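Local coordinates for protein inulin fructotransferase (Bacillus sp. snu-7, PDB 2INV) that probably depolymerises inulin by intramolecular fructosyl transfer, releasing a cyclic di-fructose product from the fructan chain, at residues A[26-29]-A[30-34]; A[36-39]-A[40-44]; A[67-70]-A[71-75]; A[218-221]-A[222-225]. One frame throughout, in Å; residues are numbered along the deposited sequence.

Contact 1 of 4, residues A[26-29]-A[30-34]; sequences PEVT and AQSDI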
loop_
_atom_site.group_PDB
_atom_site.type_symbol
_atom_site.label_atom_id
_atom_site.label_comp_id
_atom_site.label_asym_id
_atom_site.label_seq_id
_atom_site.Cartn_x
_atom_site.Cartn_y
_atom_site.Cartn_z
ATOM N N PRO A 26 23.600 34.799 -12.326
ATOM C CA PRO A 26 22.303 35.371 -11.970
ATOM C C PRO A 26 21.070 35.128 -12.852
ATOM O O PRO A 26 19.967 35.037 -12.317
ATOM C CB PRO A 26 22.635 36.848 -11.812
ATOM C CG PRO A 26 23.925 36.753 -11.051
ATOM C CD PRO A 26 24.683 35.665 -11.813
ATOM N N GLU A 27 21.194 35.042 -14.175
ATOM C CA GLU A 27 19.961 34.813 -14.937
ATOM C C GLU A 27 19.744 33.344 -15.332
ATOM O O GLU A 27 18.866 33.036 -16.137
ATOM C CB GLU A 27 19.871 35.723 -16.173
ATOM C CG GLU A 27 19.177 37.075 -15.899
ATOM C CD GLU A 27 19.564 38.179 -16.889
ATOM O OE1 GLU A 27 20.754 38.268 -17.255
ATOM O OE2 GLU A 27 18.683 38.955 -17.321
ATOM N N VAL A 28 20.533 32.442 -14.748
ATOM C CA VAL A 28 20.372 31.012 -14.999
ATOM C C VAL A 28 19.419 30.543 -13.892
ATOM O O VAL A 28 19.853 30.126 -12.814
ATOM C CB VAL A 28 21.715 30.240 -14.888
ATOM C CG1 VAL A 28 21.457 28.736 -15.016
ATOM C CG2 VAL A 28 22.666 30.698 -15.981
ATOM N N THR A 29 18.121 30.633 -14.184
ATOM C CA THR A 29 17.039 30.273 -13.271
ATOM C C THR A 29 16.578 28.825 -13.367
ATOM O O THR A 29 17.058 28.061 -14.197
ATOM C CB THR A 29 15.812 31.140 -13.556
ATOM O OG1 THR A 29 15.401 30.929 -14.913
ATOM C CG2 THR A 29 16.129 32.614 -13.350
ATOM N N ALA A 30 15.621 28.462 -12.517
ATOM C CA ALA A 30 15.081 27.111 -12.534
ATOM C C ALA A 30 14.385 26.895 -13.874
ATOM O O ALA A 30 14.370 25.783 -14.399
ATOM C CB ALA A 30 14.093 26.916 -11.390
ATOM N N GLN A 31 13.818 27.964 -14.430
ATOM C CA GLN A 31 13.127 27.872 -15.714
ATOM C C GLN A 31 14.057 27.543 -16.880
ATOM O O GLN A 31 13.715 26.735 -17.741
ATOM C CB GLN A 31 12.376 29.175 -16.021
ATOM C CG GLN A 31 11.148 29.426 -15.152
ATOM C CD GLN A 31 10.313 30.579 -15.663
ATOM O OE1 GLN A 31 9.971 30.642 -16.852
ATOM N NE2 GLN A 31 9.978 31.504 -14.769
ATOM N N SER A 32 15.230 28.171 -16.914
ATOM C CA SER A 32 16.177 27.929 -18.003
ATOM C C SER A 32 17.054 26.692 -17.768
ATOM O O SER A 32 17.361 25.967 -18.712
ATOM C CB SER A 32 17.054 29.164 -18.249
ATOM O OG SER A 32 17.985 29.365 -17.205
ATOM N N ASP A 33 17.472 26.461 -16.526
ATOM C CA ASP A 33 18.270 25.281 -16.199
ATOM C C ASP A 33 18.171 24.959 -14.715
ATOM O O ASP A 33 19.043 25.321 -13.930
ATOM C CB ASP A 33 19.737 25.478 -16.574
ATOM C CG ASP A 33 20.499 24.157 -16.645
ATOM O OD1 ASP A 33 19.910 23.110 -16.287
ATOM O OD2 ASP A 33 21.683 24.154 -17.057
ATOM N N ILE A 34 17.098 24.276 -14.336
ATOM C CA ILE A 34 16.897 23.904 -12.945
ATOM C C ILE A 34 18.018 22.972 -12.509
ATOM O O ILE A 34 18.295 22.824 -11.329
ATOM C CB ILE A 34 15.525 23.212 -12.732
ATOM C CG1 ILE A 34 15.260 23.039 -11.231
ATOM C CG2 ILE A 34 15.500 21.872 -13.444
ATOM C CD1 ILE A 34 13.823 22.717 -10.895
#
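Thr29 and Ser32 face each other across the first turn of helix 30-48 and form a capping box. Thr29, at the N-cap position, lets OG1 accept a weak but fairly straight bond from Ser32 N at 3.4 Å. In return Ser32 OG takes a weak, bent bond from Thr29 N at 3.3 Å. Both hydroxyls sit between their own backbone N and carbonyl carbon (chi1 59° in Thr29, 71° in Ser32), which points Thr29 OG1 on to Ser32 N and turns Ser32 OG back to Thr29 N. The firm bond of the turn is a backbone one: Asp33 N reaches Thr29 O at 2.9 Å.

Before the cap the chain makes an inverse gamma turn centred on Val28, closed by a weak bond from Thr29 N to Glu27 O at 3.2 Å. With CG1 anti to its backbone N, Val28 lies alongside Asp33, pointing the same way, and CG1 rests 4.0 Å from Asp33 CB. The carboxylate of Asp33 is held from beyond the cap by Thr71 OG1 at OD2 and by His70 N at OD1. Ala30 and Ile34 pack on Tyr67, and Gln31 and Ile34 share backbone bonds with Asp68, thus seating the helix start against strand 65-69 at the N-terminal end of the beta-helix.

Contact 2 of 4, residues A[36-39]-A[40-44]; sequences AVIN and DIIAD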
loop_
_atom_site.group_PDB
_atom_site.type_symbol
_atom_site.label_atom_id
_atom_site.label_comp_id
_atom_site.label_asym_id
_atom_site.label_seq_id
_atom_site.Cartn_x
_atom_site.Cartn_y
_atom_site.Cartn_z
ATOM N N ALA A 36 21.228 23.376 -13.215
ATOM C CA ALA A 36 22.288 24.250 -12.738
ATOM C C ALA A 36 21.963 24.770 -11.346
ATOM O O ALA A 36 22.840 24.841 -10.478
ATOM C CB ALA A 36 22.479 25.417 -13.706
ATOM N N VAL A 37 20.698 25.134 -11.149
ATOM C CA VAL A 37 20.212 25.657 -9.879
ATOM C C VAL A 37 20.375 24.665 -8.743
ATOM O O VAL A 37 20.909 25.004 -7.686
ATOM C CB VAL A 37 18.722 26.043 -9.983
ATOM C CG1 VAL A 37 18.227 26.600 -8.666
ATOM C CG2 VAL A 37 18.534 27.057 -11.101
ATOM N N ILE A 38 19.911 23.438 -8.954
ATOM C CA ILE A 38 20.010 22.425 -7.917
ATOM C C ILE A 38 21.468 22.088 -7.619
ATOM O O ILE A 38 21.838 21.909 -6.460
ATOM C CB ILE A 38 19.236 21.151 -8.301
ATOM C CG1 ILE A 38 17.768 21.511 -8.536
ATOM C CG2 ILE A 38 19.348 20.116 -7.194
ATOM C CD1 ILE A 38 16.906 20.354 -8.992
ATOM N N ASN A 39 22.309 22.012 -8.647
ATOM C CA ASN A 39 23.710 21.716 -8.383
ATOM C C ASN A 39 24.319 22.815 -7.508
ATOM O O ASN A 39 25.133 22.524 -6.630
ATOM C CB ASN A 39 24.504 21.563 -9.682
ATOM C CG ASN A 39 24.341 20.182 -10.307
ATOM O OD1 ASN A 39 24.261 19.175 -9.602
ATOM N ND2 ASN A 39 24.305 20.130 -11.638
ATOM N N ASP A 40 23.915 24.070 -7.717
ATOM C CA ASP A 40 24.457 25.147 -6.892
ATOM C C ASP A 40 23.900 25.040 -5.479
ATOM O O ASP A 40 24.588 25.393 -4.520
ATOM C CB ASP A 40 24.138 26.531 -7.467
ATOM C CG ASP A 40 24.941 27.640 -6.795
ATOM O OD1 ASP A 40 26.186 27.634 -6.908
ATOM O OD2 ASP A 40 24.332 28.518 -6.153
ATOM N N ILE A 41 22.663 24.563 -5.338
ATOM C CA ILE A 41 22.101 24.416 -4.000
ATOM C C ILE A 41 22.859 23.324 -3.253
ATOM O O ILE A 41 23.258 23.514 -2.113
ATOM C CB ILE A 41 20.597 24.057 -4.024
ATOM C CG1 ILE A 41 19.775 25.279 -4.446
ATOM C CG2 ILE A 41 20.159 23.594 -2.643
ATOM C CD1 ILE A 41 18.339 24.961 -4.807
ATOM N N ILE A 42 23.063 22.181 -3.899
ATOM C CA ILE A 42 23.790 21.086 -3.261
ATOM C C ILE A 42 25.186 21.568 -2.891
ATOM O O ILE A 42 25.748 21.146 -1.878
ATOM C CB ILE A 42 23.928 19.856 -4.183
ATOM C CG1 ILE A 42 22.552 19.253 -4.455
ATOM C CG2 ILE A 42 24.827 18.806 -3.518
ATOM C CD1 ILE A 42 22.552 18.148 -5.493
ATOM N N ALA A 43 25.744 22.458 -3.709
ATOM C CA ALA A 43 27.067 22.994 -3.443
ATOM C C ALA A 43 27.018 23.845 -2.178
ATOM O O ALA A 43 27.984 23.892 -1.425
ATOM C CB ALA A 43 27.549 23.823 -4.631
ATOM N N ASP A 44 25.891 24.508 -1.935
ATOM C CA ASP A 44 25.761 25.339 -0.742
ATOM C C ASP A 44 25.567 24.473 0.495
ATOM O O ASP A 44 25.988 24.843 1.591
ATOM C CB ASP A 44 24.579 26.303 -0.855
ATOM C CG ASP A 44 24.453 27.208 0.365
ATOM O OD1 ASP A 44 25.301 28.115 0.535
ATOM O OD2 ASP A 44 23.514 27.001 1.163
#
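Asn39 and Asp40 carry the flat groups of this turn, and each is tied across it through its backbone: Ala43 N bonds Asn39 O at 3.0 Å, and Asp40 N bonds Ala36 O at 3.1 Å. The side-chain amide of Asn39 bonds outside the helix at both its polar atoms: ND2 gives to Gln72 O, and OD1 accepts from Val74 N. The Asp40 carboxylate also has its partner outside the turn, where OD2 takes the indole N-H of Trp20. Ile42 N to Ile38 O, at 2.9 Å, continues the regular one-to-five pattern of an alpha helix.

On the buried flank, Ile42, with CG1 anti to its carbonyl carbon (chi1 -65°) and extended beyond, runs back toward Ile38: CG1 lies 3.4 Å from Ile38 O and CD1 ends 4.1 Å from Ile38 CG2, the two side chains crossing at a slant. Val37 and Ile41 run side by side instead, with CG1 of Val37 4.2 Å from CD1 of Ile41. Ile38 and Ile41 both touch Ile60, and Ile38 and Ile42 touch Val73. The helix is therefore amphipathic: isoleucines cover the end of the beta-helix, while the Asn39 amide binds backbone atoms of the neighbouring coil as a peptide group would.

Contact 3 of 4, residues A[67-70]-A[71-75]; sequences YDLH and TQVVV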
loop_
_atom_site.group_PDB
_atom_site.type_symbol
_atom_site.label_atom_id
_atom_site.label_comp_id
_atom_site.label_asym_id
_atom_site.label_seq_id
_atom_site.Cartn_x
_atom_site.Cartn_y
_atom_site.Cartn_z
ATOM N N TYR A 67 9.896 23.788 -15.852
ATOM C CA TYR A 67 11.337 23.996 -15.699
ATOM C C TYR A 67 12.157 23.131 -16.658
ATOM O O TYR A 67 11.940 21.922 -16.756
ATOM C CB TYR A 67 11.772 23.666 -14.267
ATOM C CG TYR A 67 10.916 24.290 -13.195
ATOM C CD1 TYR A 67 11.089 25.618 -12.820
ATOM C CD2 TYR A 67 9.925 23.548 -12.558
ATOM C CE1 TYR A 67 10.292 26.197 -11.833
ATOM C CE2 TYR A 67 9.125 24.112 -11.570
ATOM C CZ TYR A 67 9.313 25.435 -11.213
ATOM O OH TYR A 67 8.522 25.993 -10.242
ATOM N N ASP A 68 13.106 23.756 -17.353
ATOM C CA ASP A 68 13.992 23.062 -18.295
ATOM C C ASP A 68 15.261 22.592 -17.589
ATOM O O ASP A 68 15.878 23.359 -16.849
ATOM C CB ASP A 68 14.425 23.992 -19.432
ATOM C CG ASP A 68 13.385 24.129 -20.529
ATOM O OD1 ASP A 68 12.286 23.546 -20.408
ATOM O OD2 ASP A 68 13.688 24.811 -21.533
ATOM N N LEU A 69 15.657 21.344 -17.817
ATOM C CA LEU A 69 16.883 20.845 -17.207
ATOM C C LEU A 69 17.879 20.494 -18.305
ATOM O O LEU A 69 17.685 19.522 -19.048
ATOM C CB LEU A 69 16.623 19.608 -16.337
ATOM C CG LEU A 69 17.828 19.128 -15.511
ATOM C CD1 LEU A 69 17.348 18.609 -14.172
ATOM C CD2 LEU A 69 18.606 18.055 -16.260
ATOM N N HIS A 70 18.932 21.298 -18.416
ATOM C CA HIS A 70 19.960 21.061 -19.411
ATOM C C HIS A 70 21.157 20.400 -18.708
ATOM O O HIS A 70 21.787 19.504 -19.267
ATOM C CB HIS A 70 20.383 22.388 -20.066
ATOM C CG HIS A 70 19.416 22.912 -21.084
ATOM N ND1 HIS A 70 19.432 22.520 -22.406
ATOM C CD2 HIS A 70 18.418 23.825 -20.979
ATOM C CE1 HIS A 70 18.492 23.169 -23.070
ATOM N NE2 HIS A 70 17.863 23.966 -22.228
ATOM N N THR A 71 21.449 20.823 -17.476
ATOM C CA THR A 71 22.580 20.288 -16.706
ATOM C C THR A 71 22.238 19.169 -15.715
ATOM O O THR A 71 21.431 19.349 -14.804
ATOM C CB THR A 71 23.286 21.400 -15.913
ATOM O OG1 THR A 71 23.699 22.439 -16.807
ATOM C CG2 THR A 71 24.521 20.843 -15.211
ATOM N N GLN A 72 22.904 18.028 -15.880
ATOM C CA GLN A 72 22.708 16.855 -15.022
ATOM C C GLN A 72 23.011 17.144 -13.558
ATOM O O GLN A 72 24.064 17.705 -13.233
ATOM C CB GLN A 72 23.601 15.698 -15.496
ATOM C CG GLN A 72 23.694 14.524 -14.515
ATOM C CD GLN A 72 24.807 13.557 -14.856
ATOM O OE1 GLN A 72 25.977 13.790 -14.528
ATOM N NE2 GLN A 72 24.451 12.462 -15.527
ATOM N N VAL A 73 22.094 16.751 -12.677
ATOM C CA VAL A 73 22.278 16.975 -11.245
ATOM C C VAL A 73 22.931 15.783 -10.575
ATOM O O VAL A 73 22.434 14.658 -10.659
ATOM C CB VAL A 73 20.944 17.216 -10.522
ATOM C CG1 VAL A 73 21.180 17.385 -9.026
ATOM C CG2 VAL A 73 20.264 18.448 -11.086
ATOM N N VAL A 74 24.046 16.037 -9.904
ATOM C CA VAL A 74 24.752 14.981 -9.206
ATOM C C VAL A 74 24.435 15.121 -7.726
ATOM O O VAL A 74 24.775 16.116 -7.089
ATOM C CB VAL A 74 26.264 15.088 -9.460
ATOM C CG1 VAL A 74 27.017 14.112 -8.587
ATOM C CG2 VAL A 74 26.546 14.797 -10.932
ATOM N N VAL A 75 23.742 14.121 -7.201
ATOM C CA VAL A 75 23.345 14.107 -5.807
ATOM C C VAL A 75 24.296 13.247 -5.009
ATOM O O VAL A 75 24.347 12.029 -5.164
ATOM C CB VAL A 75 21.903 13.580 -5.647
ATOM C CG1 VAL A 75 21.515 13.558 -4.179
ATOM C CG2 VAL A 75 20.952 14.458 -6.443
#
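Leu69 reaches over the bend between strands 65-69 and 73-75 and presses CD2 to within 3.4 Å of Thr71 O. Its CG is anti to the backbone N (chi1 -172°), which carries the branch forward along the chain. The second torsion, at 144°, is off the usual staggered values, and leaves CD1 4.2 Å from Val73 CG2. CD2 thus makes the closer touch on the carbonyl, while CD1 meets the valine branch. This inner side is the close-packed one: Leu69 also lies on Ile34 of helix 30-48 and on Thr117, and Val73 on Phe125.

The outer side is looser. His70 is exposed, and its imidazole extends clear of 71-75; its backbone, with psi near -38°, makes the bend that separates the two strands. The segments are joined here by the covalent chain and by van der Waals contact rather than by direct polar bonds. Replacing Leu69 with an alanine would probably open a gap beside Thr71 O and leave the Val73 branch without its neighbour at the corner. Strand 65-69 pairs with 111-115 and strand 73-75 with 123-127, so the bend is a corner of a beta-helix coil. Its chemistry is that of such a corner: apolar branches inside and a polar turn outside, which the start of helix 30-48 partly engages through Asp33.

Contact 4 of 4, residues A[218-221]-A[222-225]; sequences TIVS and GNHM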
loop_
_atom_site.group_PDB
_atom_site.type_symbol
_atom_site.label_atom_id
_atom_site.label_comp_id
_atom_site.label_asym_id
_atom_site.label_seq_id
_atom_site.Cartn_x
_atom_site.Cartn_y
_atom_site.Cartn_z
ATOM N N THR A 218 13.704 -4.810 -0.500
ATOM C CA THR A 218 13.184 -3.652 -1.194
ATOM C C THR A 218 11.683 -3.835 -1.367
ATOM O O THR A 218 11.191 -4.961 -1.410
ATOM C CB THR A 218 13.867 -3.508 -2.567
ATOM O OG1 THR A 218 15.262 -3.234 -2.375
ATOM C CG2 THR A 218 13.236 -2.381 -3.363
ATOM N N ILE A 219 10.958 -2.726 -1.451
ATOM C CA ILE A 219 9.514 -2.770 -1.628
ATOM C C ILE A 219 9.103 -1.919 -2.809
ATOM O O ILE A 219 9.506 -0.760 -2.922
ATOM C CB ILE A 219 8.754 -2.236 -0.391
ATOM C CG1 ILE A 219 8.999 -3.133 0.826
ATOM C CG2 ILE A 219 7.267 -2.160 -0.704
ATOM C CD1 ILE A 219 8.373 -2.606 2.093
ATOM N N VAL A 220 8.302 -2.508 -3.687
ATOM C CA VAL A 220 7.798 -1.815 -4.857
ATOM C C VAL A 220 6.304 -2.097 -4.861
ATOM O O VAL A 220 5.869 -3.172 -5.273
ATOM C CB VAL A 220 8.437 -2.354 -6.158
ATOM C CG1 VAL A 220 7.907 -1.583 -7.361
ATOM C CG2 VAL A 220 9.953 -2.229 -6.095
ATOM N N SER A 221 5.527 -1.132 -4.379
ATOM C CA SER A 221 4.083 -1.295 -4.297
ATOM C C SER A 221 3.293 -0.028 -4.603
ATOM O O SER A 221 3.849 1.072 -4.629
ATOM C CB SER A 221 3.702 -1.794 -2.903
ATOM O OG SER A 221 3.926 -0.800 -1.938
ATOM N N GLY A 222 1.988 -0.202 -4.802
ATOM C CA GLY A 222 1.101 0.915 -5.084
ATOM C C GLY A 222 1.437 1.776 -6.291
ATOM O O GLY A 222 0.983 2.920 -6.381
ATOM N N ASN A 223 2.205 1.231 -7.233
ATOM C CA ASN A 223 2.594 1.984 -8.422
ATOM C C ASN A 223 1.796 1.663 -9.689
ATOM O O ASN A 223 1.252 0.567 -9.839
ATOM C CB ASN A 223 4.079 1.767 -8.733
ATOM C CG ASN A 223 4.981 2.068 -7.550
ATOM O OD1 ASN A 223 5.194 3.351 -7.281
ATOM N ND2 ASN A 223 5.478 1.158 -6.882
ATOM N N HIS A 224 1.750 2.646 -10.592
ATOM C CA HIS A 224 1.073 2.566 -11.895
ATOM C C HIS A 224 2.191 2.522 -12.949
ATOM O O HIS A 224 2.903 3.513 -13.105
ATOM C CB HIS A 224 0.264 3.844 -12.158
ATOM C CG HIS A 224 -1.146 3.827 -11.639
ATOM N ND1 HIS A 224 -2.121 2.993 -12.144
ATOM C CD2 HIS A 224 -1.769 4.611 -10.723
ATOM C CE1 HIS A 224 -3.280 3.265 -11.566
ATOM N NE2 HIS A 224 -3.094 4.243 -10.702
HETATM N N MSE A 225 2.372 1.418 -13.675
HETATM C CA MSE A 225 3.460 1.385 -14.680
HETATM C C MSE A 225 3.109 0.888 -16.084
HETATM O O MSE A 225 2.354 -0.076 -16.267
HETATM C CB MSE A 225 4.641 0.529 -14.204
HETATM C CG MSE A 225 5.310 1.030 -12.932
HETATM SE SE MSE A 225 6.825 -0.082 -12.509
HETATM C CE MSE A 225 6.564 -0.243 -10.623
#
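Val220 and Asn223 cross at about a right angle inside the turn that joins strands 219-221 and 224-226, with CG1 of Val220 3.7 Å from ND2 of Asn223. The same valine methyl meets CE of Met225 at 3.8 Å. Met225, present as selenomethionine, starts with CG anti to its carbonyl carbon, is extended at the next bond and bends only at chi3 (-137°); this last bend brings CE across the valine.

Asn223 has CG beside its backbone N (chi1 -54°), which brings the amide back toward Ser221 O. ND2 comes 2.8 Å from Ser221 O, but at an angle too poor for a hydrogen bond; ND2 instead gives an N-H to Val197 O, while OD1 accepts from Asn200 ND2. Asn247 OD1 in turn bonds Asn223 N, and Asn247 ND2 repeats on Val220 O what Asn223 ND2 does on Val197 O, a pattern consistent with the asparagine ladders of pectate-lyase-like beta-helices. A leucine in place of Asn223 would probably leave Val197 O and Asn200 ND2 without their partner and break this chain of bonds inside the core.

Gly222 makes the turn with positive phi (57°), where a CB would collide with Ser221 O. Ser221 OG sits between its backbone N and carbonyl carbon, and the side chain lies about 4 Å from a bound phosphonate. The contact therefore combines a buried amide bonded through both OD1 and ND2 with apolar cover from Val220 and Met225.

How the contacts relate
Following the chain from the N terminus, contact 1 closes the first turn of helix 30-48 and contact 2 a later turn of it, then contact 3 closes the corner between strands 65-69 and 73-75, and contact 4 a corner much further along. All four are in series; none nests within or crosses another. The first three form one cluster, their centres 10 to 11 Å apart: Val28 CG1 packs on Ala36 CB between contacts 1 and 2, and Asp33 and Asn39, from contacts 1 and 2, bond the corner of contact 3. Together they tie the capping helix to the first coils. Contact 4 stands apart, its nearest atoms about 18 Å from contact 3, near the middle of the beta-helix.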